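Local structure of quinone oxidoreductase 1 (Escherichia coli, 1QOR) at residues Tyr52-Pro55 with Ser56-Ser59; Ala148-Gly152 with Val153-Ala157; Val248-Gly251 with Ile252-Gln255; Phe284-Ala288 with Ser289-Lys293. The protein catalyses the NADPH-dependent one-electron reduction of quinones to 1,4-benzosemiquinones, working as a homodimer of the zinc-containing alcohol dehydrogenase family. All coordinates share one frame; numbering follows the deposited sequence.

Contact 1: residues Tyr52-Pro55 with Ser56-Ser59; sequences YPPP and SLPS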
loop_
_atom_site.group_PDB
_atom_site.type_symbol
_atom_site.label_atom_id
_atom_site.label_comp_id
_atom_site.label_asym_id
_atom_site.label_seq_id
_atom_site.Cartn_x
_atom_site.Cartn_y
_atom_site.Cartn_z
ATOM N N TYR A 52 -11.264 -8.316 17.468
ATOM C CA TYR A 52 -10.366 -9.428 17.108
ATOM C C TYR A 52 -10.844 -10.589 18.015
ATOM O O TYR A 52 -10.440 -10.692 19.188
ATOM C CB TYR A 52 -8.906 -9.155 17.460
ATOM C CG TYR A 52 -8.126 -8.147 16.634
ATOM C CD1 TYR A 52 -8.738 -7.361 15.631
ATOM C CD2 TYR A 52 -6.758 -7.936 16.897
ATOM C CE1 TYR A 52 -7.987 -6.384 14.925
ATOM C CE2 TYR A 52 -6.022 -6.994 16.209
ATOM C CZ TYR A 52 -6.629 -6.214 15.230
ATOM O OH TYR A 52 -5.877 -5.262 14.561
ATOM N N PRO A 53 -11.685 -11.493 17.488
ATOM C CA PRO A 53 -12.198 -12.625 18.287
ATOM C C PRO A 53 -11.086 -13.627 18.619
ATOM O O PRO A 53 -10.226 -13.906 17.788
ATOM C CB PRO A 53 -13.243 -13.216 17.359
ATOM C CG PRO A 53 -12.543 -13.114 16.053
ATOM C CD PRO A 53 -12.007 -11.684 16.063
ATOM N N PRO A 54 -11.052 -14.134 19.855
ATOM C CA PRO A 54 -10.010 -15.095 20.236
ATOM C C PRO A 54 -10.279 -16.460 19.659
ATOM O O PRO A 54 -11.309 -16.675 19.029
ATOM C CB PRO A 54 -10.098 -15.119 21.760
ATOM C CG PRO A 54 -11.514 -14.816 22.027
ATOM C CD PRO A 54 -11.874 -13.752 21.012
ATOM N N PRO A 55 -9.322 -17.392 19.813
ATOM C CA PRO A 55 -9.500 -18.755 19.292
ATOM C C PRO A 55 -10.815 -19.323 19.862
ATOM O O PRO A 55 -11.581 -19.977 19.144
ATOM C CB PRO A 55 -8.275 -19.475 19.835
ATOM C CG PRO A 55 -7.219 -18.390 19.782
ATOM C CD PRO A 55 -7.959 -17.203 20.353
ATOM N N SER A 56 -11.100 -19.013 21.129
ATOM C CA SER A 56 -12.332 -19.448 21.754
ATOM C C SER A 56 -12.586 -18.756 23.101
ATOM O O SER A 56 -11.676 -18.156 23.700
ATOM C CB SER A 56 -12.293 -20.958 21.958
ATOM O OG SER A 56 -11.227 -21.276 22.831
ATOM N N LEU A 57 -13.822 -18.878 23.581
ATOM C CA LEU A 57 -14.249 -18.317 24.847
ATOM C C LEU A 57 -14.588 -19.495 25.772
ATOM O O LEU A 57 -15.096 -20.508 25.310
ATOM C CB LEU A 57 -15.469 -17.411 24.630
ATOM C CG LEU A 57 -15.240 -16.130 23.803
ATOM C CD1 LEU A 57 -16.532 -15.359 23.514
ATOM C CD2 LEU A 57 -14.292 -15.244 24.550
ATOM N N PRO A 58 -14.283 -19.394 27.082
ATOM C CA PRO A 58 -13.642 -18.253 27.753
ATOM C C PRO A 58 -12.232 -18.081 27.235
ATOM O O PRO A 58 -11.677 -18.990 26.597
ATOM C CB PRO A 58 -13.628 -18.670 29.229
ATOM C CG PRO A 58 -14.771 -19.634 29.338
ATOM C CD PRO A 58 -14.608 -20.440 28.062
ATOM N N SER A 59 -11.644 -16.931 27.521
ATOM C CA SER A 59 -10.290 -16.682 27.058
ATOM C C SER A 59 -9.520 -15.828 28.020
ATOM O O SER A 59 -10.112 -15.054 28.801
ATOM C CB SER A 59 -10.340 -15.982 25.701
ATOM O OG SER A 59 -9.042 -15.734 25.200
#
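Pro54 meets Ser56 first, and it does so through the backbone: the extended Ser56 brings its carbonyl O to 3.7 Å from Pro54 CG, while its own CB points away. Next comes Leu57, whose CG stands beside the backbone N and anti to the carbonyl carbon (chi1 -66°). From there the CD2 branch reaches back towards Pro54, to 3.8 Å from its CG. Leu57 also rests on Phe7. The peptide bond before Pro58 is cis, and beyond it the chain swings round and brings Ser59 back towards Pro54. Ser59 OG, anti to the backbone N (chi1 -179°), lies 3.7 Å from Pro54 CB, and Ser59 CB is 4.0 Å from both CB and CG of the same ring. The hydroxyl is hydrogen-bonded to a residue flanking the segments, whereas the backbone of Ser59 bonds with Phe7.

CB and CG of Pro54 thus meet Ser56 O, Leu57 and Ser59, and the ring leans on His10 as well. The loop joins helix 42-49 to strand 65-72 in the GroES-like domain. Since prolines have no N-H to donate and the two segments share only van der Waals contacts, its shape here probably rests on the rigid rings, the cis bond and van der Waals contact at the protein surface, with the Ser59-Phe7 backbone bond tying it down.

Contact 2: residues Ala148-Gly152 with Val153-Ala157; sequences AAAGG and VGLIA. With NDP (NADPH dihydro-nicotinamide-adenine-dinucleotide phosphate), chain D.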
loop_
_atom_site.group_PDB
_atom_site.type_symbol
_atom_site.label_atom_id
_atom_site.label_comp_id
_atom_site.label_asym_id
_atom_site.label_seq_id
_atom_site.Cartn_x
_atom_site.Cartn_y
_atom_site.Cartn_z
ATOM N N ALA A 148 -0.790 10.109 17.680
ATOM C CA ALA A 148 -0.878 9.698 19.084
ATOM C C ALA A 148 0.540 9.566 19.687
ATOM O O ALA A 148 0.927 8.518 20.258
ATOM C CB ALA A 148 -1.695 8.350 19.172
ATOM N N ALA A 149 1.303 10.655 19.563
ATOM C CA ALA A 149 2.688 10.721 19.994
ATOM C C ALA A 149 3.005 10.689 21.496
ATOM O O ALA A 149 4.151 10.494 21.867
ATOM C CB ALA A 149 3.367 11.903 19.333
ATOM N N ALA A 150 2.016 10.842 22.359
ATOM C CA ALA A 150 2.281 10.767 23.798
ATOM C C ALA A 150 1.841 9.415 24.401
ATOM O O ALA A 150 1.805 9.271 25.643
ATOM C CB ALA A 150 1.561 11.894 24.518
ATOM N N GLY A 151 1.496 8.444 23.534
ATOM C CA GLY A 151 1.028 7.138 23.999
ATOM C C GLY A 151 2.136 6.154 24.245
ATOM O O GLY A 151 3.307 6.509 24.160
ATOM N N GLY A 152 1.775 4.899 24.535
ATOM C CA GLY A 152 2.772 3.868 24.814
ATOM C C GLY A 152 3.771 3.752 23.696
ATOM O O GLY A 152 4.982 3.907 23.893
ATOM N N VAL A 153 3.264 3.476 22.498
ATOM C CA VAL A 153 4.131 3.373 21.352
ATOM C C VAL A 153 4.668 4.781 21.026
ATOM O O VAL A 153 5.862 4.932 20.745
ATOM C CB VAL A 153 3.363 2.801 20.109
ATOM C CG1 VAL A 153 4.198 2.944 18.866
ATOM C CG2 VAL A 153 3.018 1.330 20.305
ATOM N N GLY A 154 3.793 5.798 21.098
ATOM C CA GLY A 154 4.176 7.171 20.748
ATOM C C GLY A 154 5.441 7.707 21.412
ATOM O O GLY A 154 6.410 8.066 20.727
ATOM N N LEU A 155 5.458 7.677 22.739
ATOM C CA LEU A 155 6.595 8.169 23.502
ATOM C C LEU A 155 7.902 7.436 23.165
ATOM O O LEU A 155 8.993 8.056 23.170
ATOM C CB LEU A 155 6.272 8.141 25.004
ATOM C CG LEU A 155 6.132 9.472 25.780
ATOM C CD1 LEU A 155 5.738 10.717 24.928
ATOM C CD2 LEU A 155 5.204 9.254 26.958
ATOM N N ILE A 156 7.823 6.135 22.848
ATOM C CA ILE A 156 9.025 5.412 22.456
ATOM C C ILE A 156 9.412 5.892 21.045
ATOM O O ILE A 156 10.601 6.065 20.725
ATOM C CB ILE A 156 8.813 3.876 22.445
ATOM C CG1 ILE A 156 8.646 3.359 23.869
ATOM C CG2 ILE A 156 9.979 3.175 21.772
ATOM C CD1 ILE A 156 8.216 1.865 23.953
ATOM N N ALA A 157 8.411 6.105 20.195
ATOM C CA ALA A 157 8.689 6.559 18.837
ATOM C C ALA A 157 9.397 7.947 18.864
ATOM O O ALA A 157 10.328 8.198 18.101
ATOM C CB ALA A 157 7.390 6.608 18.013
HETATM P PA NDP D . -1.717 4.234 23.503
HETATM O O1A NDP D . -1.101 4.212 24.855
HETATM O O2A NDP D . -1.024 4.982 22.420
HETATM O O5B NDP D . -3.210 4.644 23.583
HETATM C C5B NDP D . -3.978 4.977 22.457
HETATM C C4B NDP D . -3.926 6.462 22.261
HETATM O O4B NDP D . -4.497 6.607 20.968
HETATM C C3B NDP D . -4.793 7.327 23.186
HETATM O O3B NDP D . -4.067 7.608 24.412
HETATM C C2B NDP D . -5.192 8.480 22.277
HETATM O O2B NDP D . -4.245 9.526 22.449
HETATM C C1B NDP D . -5.153 7.858 20.814
HETATM N N9A NDP D . -6.555 7.872 20.368
HETATM C C8A NDP D . -7.088 8.588 19.377
HETATM N N7A NDP D . -8.406 8.362 19.312
HETATM C C5A NDP D . -8.645 7.503 20.277
HETATM C C6A NDP D . -9.897 7.000 20.608
HETATM N N6A NDP D . -11.006 7.336 19.963
HETATM N N1A NDP D . -9.923 6.153 21.639
HETATM C C2A NDP D . -8.808 5.793 22.332
HETATM N N3A NDP D . -7.611 6.287 22.007
HETATM C C4A NDP D . -7.518 7.167 20.967
HETATM O O3 NDP D . -1.695 2.699 23.089
HETATM P PN NDP D . -0.584 1.647 22.695
HETATM O O1N NDP D . 0.805 2.231 22.764
HETATM O O2N NDP D . -0.872 0.353 23.422
HETATM O O5D NDP D . -1.001 1.432 21.117
HETATM C C5D NDP D . -1.071 2.466 20.145
HETATM C C4D NDP D . -1.682 1.971 18.877
HETATM O O4D NDP D . -0.771 1.079 18.195
HETATM C C3D NDP D . -2.977 1.194 19.083
HETATM O O3D NDP D . -3.925 1.546 18.072
HETATM C C2D NDP D . -2.491 -0.264 18.930
HETATM O O2D NDP D . -3.540 -1.128 18.574
HETATM C C1D NDP D . -1.475 -0.175 17.828
HETATM N N1N NDP D . -0.328 -1.120 17.761
HETATM C C2N NDP D . -0.029 -1.734 16.571
HETATM C C3N NDP D . 1.049 -2.601 16.530
HETATM C C7N NDP D . 1.449 -3.279 15.226
HETATM O O7N NDP D . 2.429 -4.014 15.168
HETATM N N7N NDP D . 0.671 -3.004 14.201
HETATM C C4N NDP D . 1.826 -2.852 17.648
HETATM C C5N NDP D . 1.508 -2.214 18.854
HETATM C C6N NDP D . 0.421 -1.357 18.896
HETATM P P2B NDP D . -4.669 11.117 22.202
HETATM O O1X NDP D . -3.382 11.845 22.211
HETATM O O2X NDP D . -5.340 11.150 20.896
HETATM O O3X NDP D . -5.571 11.409 23.333
HETATM O O HOH W 1 0.816 5.855 20.796
#
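Gly151 and Leu155 meet at the start of helix 152-164, in the glycine-rich nucleotide-binding loop of the Rossmann fold; Ala148, Gly151 and Gly154 fit the AxxGxxG pattern of this family. Among backbone interactions, a type I turn from Ala148 to Gly151 is closed by a weak bond, and Leu155 N donates to Gly151 O over 2.8 Å in an almost straight bond (175°). The loop is folded tightly enough for Gly154 CA to come within 3.6 Å of Ala148 O, a CA-H...O contact at a residue with no side chain to intervene.

Main-chain N-H groups hold the diphosphate. Gly152 N donates to NADPH O1A at 3.0 Å and Val153 N to O1N at 2.8 Å, one on each phosphate of the pyrophosphate bridge, where the helix N terminus would be expected to favour the negative charge. A water joins loop, helix and ligand: it donates to Ala148 O and to NADPH O2A and accepts from Gly154 N. Tyr192, Lys177 and Arg317 are also hydrogen-bonded to the cofactor.

Side-chain contacts are van der Waals in kind. Leu155 CD1 lies 3.6 Å from Ala150 CA, and the side chains of Val153 and Ile156 touch Lys124 and Val128 of helix 115-135. The methyl Val153 CG2, placed beside its backbone N, lies against the phosphate oxygen O1N of NADPH at 3.4 Å.

Contact 3: residues Val248-Gly251 with Ile252-Gln255; sequences VNLG and ILNQ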
loop_
_atom_site.group_PDB
_atom_site.type_symbol
_atom_site.label_atom_id
_atom_site.label_comp_id
_atom_site.label_asym_id
_atom_site.label_seq_id
_atom_site.Cartn_x
_atom_site.Cartn_y
_atom_site.Cartn_z
ATOM N N VAL A 248 -13.147 1.421 2.285
ATOM C CA VAL A 248 -12.372 2.222 1.364
ATOM C C VAL A 248 -12.481 1.771 -0.086
ATOM O O VAL A 248 -12.704 0.583 -0.392
ATOM C CB VAL A 248 -10.877 2.472 1.860
ATOM C CG1 VAL A 248 -10.612 1.821 3.212
ATOM C CG2 VAL A 248 -9.832 2.168 0.825
ATOM N N ASN A 249 -12.466 2.769 -0.961
ATOM C CA ASN A 249 -12.500 2.601 -2.400
ATOM C C ASN A 249 -11.036 2.894 -2.727
ATOM O O ASN A 249 -10.528 3.978 -2.392
ATOM C CB ASN A 249 -13.389 3.677 -3.006
ATOM C CG ASN A 249 -13.509 3.576 -4.522
ATOM O OD1 ASN A 249 -14.594 3.804 -5.068
ATOM N ND2 ASN A 249 -12.442 3.234 -5.209
ATOM N N LEU A 250 -10.360 1.947 -3.373
ATOM C CA LEU A 250 -8.970 2.111 -3.724
ATOM C C LEU A 250 -8.701 3.306 -4.616
ATOM O O LEU A 250 -7.562 3.760 -4.704
ATOM C CB LEU A 250 -8.412 0.848 -4.390
ATOM C CG LEU A 250 -8.158 -0.362 -3.495
ATOM C CD1 LEU A 250 -7.117 -1.233 -4.173
ATOM C CD2 LEU A 250 -7.638 0.065 -2.128
ATOM N N GLY A 251 -9.705 3.744 -5.359
ATOM C CA GLY A 251 -9.534 4.897 -6.214
ATOM C C GLY A 251 -8.961 6.069 -5.434
ATOM O O GLY A 251 -8.137 6.816 -5.971
ATOM N N ILE A 252 -9.343 6.207 -4.160
ATOM C CA ILE A 252 -8.816 7.281 -3.325
ATOM C C ILE A 252 -7.269 7.328 -3.251
ATOM O O ILE A 252 -6.704 8.437 -3.157
ATOM C CB ILE A 252 -9.417 7.293 -1.901
ATOM C CG1 ILE A 252 -9.296 8.717 -1.314
ATOM C CG2 ILE A 252 -8.681 6.291 -0.983
ATOM C CD1 ILE A 252 -9.975 8.849 0.064
ATOM N N LEU A 253 -6.577 6.180 -3.336
ATOM C CA LEU A 253 -5.110 6.200 -3.324
ATOM C C LEU A 253 -4.561 6.848 -4.618
ATOM O O LEU A 253 -3.415 7.380 -4.700
ATOM C CB LEU A 253 -4.556 4.778 -3.180
ATOM C CG LEU A 253 -5.063 4.053 -1.939
ATOM C CD1 LEU A 253 -4.481 2.584 -1.788
ATOM C CD2 LEU A 253 -4.665 4.966 -0.738
ATOM N N ASN A 254 -5.368 6.743 -5.663
ATOM C CA ASN A 254 -5.008 7.292 -6.970
ATOM C C ASN A 254 -5.196 8.820 -6.888
ATOM O O ASN A 254 -4.260 9.596 -7.156
ATOM C CB ASN A 254 -5.934 6.696 -8.039
ATOM C CG ASN A 254 -5.607 7.173 -9.460
ATOM O OD1 ASN A 254 -6.281 6.765 -10.410
ATOM N ND2 ASN A 254 -4.569 7.975 -9.623
ATOM N N GLN A 255 -6.397 9.229 -6.503
ATOM C CA GLN A 255 -6.726 10.632 -6.392
ATOM C C GLN A 255 -5.757 11.380 -5.500
ATOM O O GLN A 255 -5.293 12.437 -5.855
ATOM C CB GLN A 255 -8.094 10.793 -5.802
ATOM C CG GLN A 255 -9.183 10.301 -6.662
ATOM C CD GLN A 255 -10.469 10.223 -5.865
ATOM O OE1 GLN A 255 -11.315 9.325 -6.080
ATOM N NE2 GLN A 255 -10.607 11.132 -4.881
#
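Gly251 and Ile252 carry most of this contact, with Leu250 behind them. The carbonyl oxygen of Gly251 is gripped twice. Gln255 N donates to it at 3.0 Å, lying nearly on the line of the C=O bond (161°), whereas Asn254 N reaches it at 2.8 Å from above the carbonyl plane. Asn254 CB crowds the same oxygen at 3.0 Å; Gln255 CG, beside its backbone N, lies 3.7 Å from it, and the chain runs on extended.

Ile252 N donates to Asn249 O over 3.1 Å, again from above the plane of the acceptor. The side chain is set so that CG1 runs anti to the backbone N (chi1 -156°) and CG2 sits between N and the carbonyl carbon, which leaves CG2 3.3 Å from that same Asn249 O.

Together with a bond from Leu253 N to Leu250 O, these lead the chain into helix 251-255, a short element in the nucleotide-binding domain. The bonds donated by Ile252 N, Leu253 N and Asn254 N span three residues, in the 3-10 manner, and only the one from Gln255 N to Gly251 O has the alpha-helical spacing.

Leu250 CD2 meets Leu253 CD1 at 4.1 Å, the two side chains slanting past each other. That apolar side belongs to the dimer interface: Leu250 packs on Val245 of the second subunit and Leu253 on Arg263 of the second subunit. Val248 and Leu250 also form backbone hydrogen bonds with the second subunit, and Asn254 touches its Ser265.

Contact 4: residues Phe284-Ala288 with Ser289-Lys293; sequences FSLIA and SGVIK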
loop_
_atom_site.group_PDB
_atom_site.type_symbol
_atom_site.label_atom_id
_atom_site.label_comp_id
_atom_site.label_asym_id
_atom_site.label_seq_id
_atom_site.Cartn_x
_atom_site.Cartn_y
_atom_site.Cartn_z
ATOM N N PHE A 284 17.252 -3.130 23.554
ATOM C CA PHE A 284 17.860 -3.239 24.869
ATOM C C PHE A 284 19.054 -2.316 25.017
ATOM O O PHE A 284 19.292 -1.784 26.098
ATOM C CB PHE A 284 18.334 -4.680 25.139
ATOM C CG PHE A 284 17.218 -5.666 25.362
ATOM C CD1 PHE A 284 15.936 -5.231 25.704
ATOM C CD2 PHE A 284 17.471 -7.044 25.281
ATOM C CE1 PHE A 284 14.937 -6.136 25.965
ATOM C CE2 PHE A 284 16.457 -7.968 25.545
ATOM C CZ PHE A 284 15.191 -7.502 25.892
ATOM N N SER A 285 19.827 -2.162 23.955
ATOM C CA SER A 285 20.986 -1.337 24.088
ATOM C C SER A 285 20.610 0.145 24.220
ATOM O O SER A 285 21.244 0.867 24.963
ATOM C CB SER A 285 21.994 -1.632 22.975
ATOM O OG SER A 285 21.559 -1.073 21.762
ATOM N N LEU A 286 19.469 0.534 23.655
ATOM C CA LEU A 286 18.989 1.909 23.694
ATOM C C LEU A 286 18.377 2.262 25.041
ATOM O O LEU A 286 18.423 3.420 25.463
ATOM C CB LEU A 286 17.967 2.126 22.587
ATOM C CG LEU A 286 18.285 2.876 21.272
ATOM C CD1 LEU A 286 19.756 3.197 20.987
ATOM C CD2 LEU A 286 17.647 2.098 20.131
ATOM N N ILE A 287 17.749 1.282 25.692
ATOM C CA ILE A 287 17.158 1.504 27.017
ATOM C C ILE A 287 18.261 1.520 28.109
ATOM O O ILE A 287 18.242 2.385 28.999
ATOM C CB ILE A 287 16.114 0.425 27.356
ATOM C CG1 ILE A 287 14.891 0.601 26.478
ATOM C CG2 ILE A 287 15.718 0.505 28.820
ATOM C CD1 ILE A 287 13.960 -0.596 26.518
ATOM N N ALA A 288 19.189 0.555 28.040
ATOM C CA ALA A 288 20.302 0.453 28.981
ATOM C C ALA A 288 21.156 1.714 28.927
ATOM O O ALA A 288 21.617 2.212 29.957
ATOM C CB ALA A 288 21.152 -0.744 28.671
ATOM N N SER A 289 21.351 2.254 27.735
ATOM C CA SER A 289 22.162 3.436 27.621
ATOM C C SER A 289 21.377 4.691 27.936
ATOM O O SER A 289 21.941 5.792 27.878
ATOM C CB SER A 289 22.796 3.525 26.242
ATOM O OG SER A 289 21.829 3.957 25.325
ATOM N N GLY A 290 20.104 4.546 28.309
ATOM C CA GLY A 290 19.295 5.720 28.626
ATOM C C GLY A 290 18.811 6.597 27.455
ATOM O O GLY A 290 18.251 7.684 27.668
ATOM N N VAL A 291 19.039 6.156 26.217
ATOM C CA VAL A 291 18.596 6.891 25.044
ATOM C C VAL A 291 17.067 6.811 24.974
ATOM O O VAL A 291 16.403 7.738 24.492
ATOM C CB VAL A 291 19.220 6.329 23.752
ATOM C CG1 VAL A 291 18.627 7.017 22.525
ATOM C CG2 VAL A 291 20.711 6.496 23.791
ATOM N N ILE A 292 16.490 5.722 25.465
ATOM C CA ILE A 292 15.036 5.623 25.479
ATOM C C ILE A 292 14.630 5.370 26.916
ATOM O O ILE A 292 15.089 4.409 27.499
ATOM C CB ILE A 292 14.545 4.486 24.540
ATOM C CG1 ILE A 292 14.827 4.870 23.073
ATOM C CG2 ILE A 292 13.042 4.151 24.803
ATOM C CD1 ILE A 292 14.523 3.782 22.070
ATOM N N LYS A 293 13.842 6.263 27.509
ATOM C CA LYS A 293 13.385 6.128 28.891
ATOM C C LYS A 293 12.017 5.479 28.851
ATOM O O LYS A 293 11.114 5.936 28.110
ATOM C CB LYS A 293 13.185 7.496 29.555
ATOM C CG LYS A 293 14.313 8.518 29.444
ATOM C CD LYS A 293 15.639 7.987 29.967
ATOM C CE LYS A 293 16.653 9.150 30.185
ATOM N NZ LYS A 293 16.882 10.029 28.976
HETATM O O HOH W 2 16.180 3.908 29.910
#
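A Schellman motif ends helix 273-288, with Gly290 at positive phi turning the chain out of the last turn. Gly290 N donates to Ile287 O at 2.9 Å, well above the carbonyl plane, and Val291 N reaches back to Leu286 O in a weak bond. The same Leu286 oxygen takes a firmer one from Ile292 N at 3.0 Å, with the donor again out of its plane.

One residue earlier, Ser289 doubles its hold on Ser285 O. Its backbone N donates at 3.1 Å, the regular i+4 bond, and its OG, placed between N and the carbonyl carbon (chi1 77°), adds a second at 3.2 Å, within the plane of the carbonyl and towards one of the oxygen's lone pairs.

The side chains of the returning chain lie against the helix end. Ile292 CD1 touches Leu286 CB at 3.9 Å, while Leu286 CD1 faces Val291 CB at 4.2 Å, the apolar pairing that commonly goes with this cap. Leu286 and Ile292 both continue onto Trp160 of helix 152-164, and Val291 onto Ala163 of it.

Past the glycine, Lys293 NZ donates to Gly290 O nearly head-on, and a water donating to both Ile287 O and Ile292 O at 2.7 Å ties the last turn to the departing chain. Leu286 O and Ile287 O, which lack regular i+4 bonds at the helix end, are thus supplied with donors locally, and the chain can turn sharply while its apolar residues stay packed on the neighbouring helix.

Overall arrangement
From the N terminus, the four contacts follow one another in series; none nests in or crosses another. Contact 1 shapes the loop from helix 42-49 to strand 65-72 in the GroES-like domain. Contact 2 closes the turn between strand 143-146 and helix 152-164, its centre about 9 Å from the centre of the chain. Contact 3 starts helix 251-255 at the dimer interface, its centre about 29 Å from that of contact 2. Contact 4 ends helix 273-288 and lies opposite contacts 1 and 3 across the chain's centre. Contacts 2 and 4, about 4 Å apart at their nearest atoms, are joined through helix 152-164, where contact 2 begins and on which contact 4 packs: Gln159 bonds to both Leu155 and Lys293.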